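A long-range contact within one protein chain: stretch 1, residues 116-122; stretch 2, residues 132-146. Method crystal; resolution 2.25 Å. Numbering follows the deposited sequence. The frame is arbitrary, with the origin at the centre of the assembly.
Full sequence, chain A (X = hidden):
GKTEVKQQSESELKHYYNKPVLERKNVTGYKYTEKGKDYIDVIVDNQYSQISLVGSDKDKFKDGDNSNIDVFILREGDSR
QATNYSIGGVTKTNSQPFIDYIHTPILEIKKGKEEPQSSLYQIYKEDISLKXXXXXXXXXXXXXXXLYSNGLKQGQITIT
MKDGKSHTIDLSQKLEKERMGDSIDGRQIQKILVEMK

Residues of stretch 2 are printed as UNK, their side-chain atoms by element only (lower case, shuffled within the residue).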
# COMPACT_ATOMS: atom_id res chain seq x y z
N PRO A 116 13.95 13.18 14.31
CA PRO A 116 13.38 11.89 13.88
C PRO A 116 13.61 10.80 14.91
O PRO A 116 14.64 10.78 15.58
CB PRO A 116 14.11 11.58 12.56
CG PRO A 116 14.92 12.77 12.23
CD PRO A 116 15.10 13.57 13.46
N GLN A 117 12.60 9.94 15.09
CA GLN A 117 12.63 8.81 16.02
C GLN A 117 12.73 7.53 15.21
O GLN A 117 11.87 7.27 14.38
CB GLN A 117 11.36 8.76 16.92
CG GLN A 117 11.03 10.02 17.73
CD GLN A 117 9.54 10.09 18.06
OE1 GLN A 117 8.76 10.78 17.39
NE2 GLN A 117 9.11 9.36 19.08
N SER A 118 13.77 6.75 15.45
CA SER A 118 13.95 5.46 14.80
C SER A 118 12.95 4.42 15.35
O SER A 118 12.59 4.43 16.53
CB SER A 118 15.37 4.95 14.98
OG SER A 118 15.68 4.86 16.36
N SER A 119 12.49 3.55 14.45
CA SER A 119 11.55 2.48 14.76
C SER A 119 11.94 1.26 13.97
O SER A 119 12.50 1.38 12.88
CB SER A 119 10.12 2.91 14.42
OG SER A 119 9.17 1.96 14.86
N LEU A 120 11.67 0.07 14.51
CA LEU A 120 11.95 -1.17 13.79
C LEU A 120 10.83 -1.41 12.75
O LEU A 120 9.64 -1.36 13.09
CB LEU A 120 12.10 -2.35 14.77
CG LEU A 120 12.30 -3.76 14.19
CD1 LEU A 120 13.52 -3.84 13.26
CD2 LEU A 120 12.44 -4.76 15.30
N TYR A 121 11.20 -1.61 11.47
CA TYR A 121 10.26 -1.91 10.40
C TYR A 121 10.75 -3.13 9.62
O TYR A 121 11.90 -3.14 9.16
CB TYR A 121 10.07 -0.70 9.48
CG TYR A 121 8.93 -0.89 8.50
CD1 TYR A 121 7.62 -1.03 8.95
CD2 TYR A 121 9.15 -0.93 7.14
CE1 TYR A 121 6.57 -1.23 8.07
CE2 TYR A 121 8.10 -1.11 6.24
CZ TYR A 121 6.81 -1.28 6.71
OH TYR A 121 5.77 -1.44 5.84
N GLN A 122 9.93 -4.17 9.52
CA GLN A 122 10.33 -5.40 8.82
C GLN A 122 9.60 -5.58 7.49
O GLN A 122 8.37 -5.55 7.47
CB GLN A 122 10.12 -6.65 9.72
CG GLN A 122 10.84 -6.55 11.04
CD GLN A 122 11.06 -7.81 11.82
OE1 GLN A 122 10.41 -8.85 11.64
NE2 GLN A 122 12.00 -7.74 12.71
N UNK A 132 0.65 -1.12 0.02
CA UNK A 132 0.97 -1.74 1.32
C UNK A 132 1.88 -0.84 2.17
O UNK A 132 1.60 -0.64 3.35
c UNK A 132 1.63 -3.11 1.12
o UNK A 132 3.41 -5.56 3.21
o UNK A 132 2.34 -5.84 1.30
c UNK A 132 2.65 -5.15 2.31
c UNK A 132 2.06 -3.76 2.43
N UNK A 133 2.96 -0.29 1.56
CA UNK A 133 3.88 0.58 2.28
C UNK A 133 3.15 1.83 2.75
O UNK A 133 3.35 2.25 3.87
c UNK A 133 6.10 -0.17 1.19
c UNK A 133 7.03 -0.34 2.38
c UNK A 133 6.85 0.03 -0.09
c UNK A 133 5.10 0.95 1.42
N UNK A 134 2.29 2.39 1.89
CA UNK A 134 1.52 3.60 2.20
C UNK A 134 0.60 3.36 3.40
O UNK A 134 0.70 4.09 4.38
c UNK A 134 0.71 4.04 0.97
o UNK A 134 -1.46 4.97 1.04
c UNK A 134 -0.25 5.18 1.21
o UNK A 134 0.22 6.31 1.49
N UNK A 135 -0.18 2.28 3.37
CA UNK A 135 -1.09 1.96 4.45
C UNK A 135 -0.37 1.70 5.77
O UNK A 135 -0.77 2.25 6.79
o UNK A 135 -5.77 -0.41 8.17
c UNK A 135 -3.59 -0.64 7.26
c UNK A 135 -4.29 0.93 5.10
c UNK A 135 -2.67 -0.36 6.26
c UNK A 135 -5.23 0.67 6.10
c UNK A 135 -1.98 0.75 4.10
c UNK A 135 -4.87 -0.13 7.18
c UNK A 135 -2.99 0.44 5.18
N UNK A 136 0.63 0.80 5.75
CA UNK A 136 1.35 0.38 6.96
C UNK A 136 2.15 1.53 7.59
O UNK A 136 2.25 1.60 8.82
n UNK A 136 -1.42 -5.65 7.48
c UNK A 136 2.25 -0.83 6.68
c UNK A 136 1.50 -2.10 6.29
n UNK A 136 -1.60 -3.75 8.73
c UNK A 136 -0.97 -4.45 7.79
c UNK A 136 0.66 -2.64 7.46
n UNK A 136 0.08 -3.94 7.16
N UNK A 137 2.70 2.43 6.77
CA UNK A 137 3.46 3.54 7.34
C UNK A 137 2.50 4.59 7.96
O UNK A 137 2.76 5.11 9.04
c UNK A 137 4.41 4.16 6.31
c UNK A 137 6.63 3.11 6.98
c UNK A 137 6.21 3.72 4.58
c UNK A 137 5.60 3.25 5.89
N UNK A 138 1.37 4.84 7.30
CA UNK A 138 0.35 5.76 7.80
C UNK A 138 -0.29 5.18 9.07
O UNK A 138 -0.52 5.94 9.99
c UNK A 138 -1.32 8.92 2.68
n UNK A 138 -0.97 9.05 1.41
c UNK A 138 -0.13 6.92 5.54
n UNK A 138 -2.16 9.81 3.21
c UNK A 138 -0.70 6.07 6.71
c UNK A 138 -1.21 7.66 4.81
n UNK A 138 -0.85 7.92 3.41
N UNK A 139 -0.47 3.84 9.16
CA UNK A 139 -1.00 3.12 10.33
C UNK A 139 -0.14 3.35 11.58
O UNK A 139 -0.67 3.63 12.65
c UNK A 139 -1.66 0.76 11.15
o UNK A 139 -0.87 -1.25 10.15
c UNK A 139 -1.09 1.61 10.03
o UNK A 139 -2.84 -1.31 11.13
c UNK A 139 -1.80 -0.71 10.78
N UNK A 140 1.19 3.24 11.42
CA UNK A 140 2.20 3.45 12.46
C UNK A 140 2.17 4.93 12.91
O UNK A 140 2.11 5.19 14.11
n UNK A 140 6.25 -1.19 12.18
c UNK A 140 6.27 0.02 12.72
c UNK A 140 4.80 3.15 12.76
n UNK A 140 5.14 0.66 12.98
c UNK A 140 3.57 3.05 11.86
n UNK A 140 7.44 0.58 13.02
c UNK A 140 5.04 1.96 13.66
N UNK A 141 2.14 5.90 11.96
CA UNK A 141 2.06 7.34 12.24
C UNK A 141 0.75 7.71 12.97
O UNK A 141 0.78 8.59 13.83
c UNK A 141 2.16 8.11 10.94
N UNK A 142 -0.37 7.03 12.66
CA UNK A 142 -1.68 7.28 13.28
C UNK A 142 -1.69 6.73 14.71
O UNK A 142 -2.05 7.45 15.64
c UNK A 142 -3.73 6.65 10.02
c UNK A 142 -4.16 6.62 13.21
c UNK A 142 -3.01 7.45 11.09
c UNK A 142 -2.84 6.68 12.43
N UNK A 143 -1.32 5.44 14.86
CA UNK A 143 -1.35 4.73 16.13
C UNK A 143 -0.35 5.29 17.12
O UNK A 143 -0.73 5.54 18.26
c UNK A 143 -3.50 0.29 14.90
c UNK A 143 -2.37 2.50 15.38
n UNK A 143 -3.56 -1.17 15.20
c UNK A 143 -2.25 0.96 15.44
c UNK A 143 -1.14 3.22 15.93
N UNK A 144 0.88 5.55 16.70
CA UNK A 144 1.90 6.02 17.64
C UNK A 144 2.13 7.53 17.68
O UNK A 144 2.61 8.01 18.70
n UNK A 144 4.70 1.99 17.68
c UNK A 144 4.56 3.22 17.25
o UNK A 144 5.43 3.77 16.57
c UNK A 144 3.26 3.88 17.63
c UNK A 144 3.24 5.36 17.34
N UNK A 145 1.85 8.28 16.61
CA UNK A 145 2.19 9.71 16.64
C UNK A 145 1.02 10.66 16.41
O UNK A 145 1.22 11.86 16.23
c UNK A 145 3.33 9.98 15.64
c UNK A 145 4.50 9.07 15.85
c UNK A 145 4.76 7.85 15.32
c UNK A 145 6.34 8.37 16.72
n UNK A 145 5.48 9.38 16.76
n UNK A 145 5.95 7.43 15.88
N UNK A 146 -0.20 10.13 16.49
CA UNK A 146 -1.43 10.90 16.37
C UNK A 146 -1.69 11.57 15.03
O UNK A 146 -2.33 12.62 14.99
O HOH W 1 8.47 2.67 17.41
O HOH W 2 5.43 -4.34 5.02

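Position 132 carries three carbons, the third bearing two oxygens, and a water lies between one of these oxygens and the hydroxyl of Tyr-121, which makes it Glu-132. Water 2 donates to OE2 of Glu-132 at 3.0 Å and also lies 3.0 Å from OH of Tyr-121. Position 133 has four carbons forked at the second, one end carbon near the edge of the Tyr-121 ring: Leu-133, whose CD2 sits 4.1 Å from CE2 of Tyr-121. Position 134, two carbons with two oxygens on the second, is Asp-134, and position 135, one carbon and a six-carbon ring bearing an oxygen, is Tyr-135; both are out of reach of stretch 1.

At position 136, three carbons lead to a nitrogen and a carbon with two more nitrogens; CB approaches OH of Tyr-121 at 3.7 Å while the end of the side chain leads away. This is Arg-136. Position 137 again has four carbons forked at the second, one end carbon lying over one face of the Tyr-121 ring, hence Leu-137; its CD2 is 4.4 Å from CZ of Tyr-121.

Position 138, three carbons, a nitrogen, then a carbon carrying two more nitrogens, is Arg-138, out of reach of stretch 1 and salt-bridged from its NE to OD1 of Asp-134 at 2.7 Å. Position 139, three carbons ending in two oxygens, is Glu-139; its OE1 takes a salt bridge from NH1 of Arg-136 at 3.0 Å.

Position 140 has three carbons, a nitrogen and a carbon carrying two nitrogens, and it reaches stretch 1 directly: it is Arg-140. Its NH1 donates to O of Leu-120 at 2.9 Å and, weakly, to OG of Ser-119 at 2.9 Å, while NH2 of Arg-140 comes within 3.5 Å of CD1 of Tyr-121.

Three positions out of reach of stretch 1 follow: a single carbon at 141 (Ala-141), four carbons forked at the first at 142 (Ile-142), and four carbons in a row ending in nitrogen at 143 (Lys-143). Position 144 has three carbons, the third with one oxygen and one nitrogen, and lies near Ser-119. As Gln-144, it accepts a weak hydrogen bond through OE1 from water 1 at 3.3 Å; that water is 2.7 Å from OG of Ser-119. Position 145, one carbon and a five-membered ring with two nitrogens, one ring carbon close to the side-chain oxygen of Gln-117, is His-145, its CE1 3.5 Å from OE1 of Gln-117. Position 146 has no side chain; Gly-146 leaves helical geometry with positive phi, which favours glycine.

The contact thus combines apolar packing with hydrogen bonds. Tyr-121 rests against the leucines of the helix, and Arg-140 donates a hydrogen bond to the backbone carbonyl of Leu-120 and a weak one to the hydroxyl of Ser-119, while water 1 links that hydroxyl to Gln-144, weakly on the glutamine side, and water 2 links Tyr-121 to Glu-132.

Stretch 2, residues 132-146: ELDYRLRERAIKQHG
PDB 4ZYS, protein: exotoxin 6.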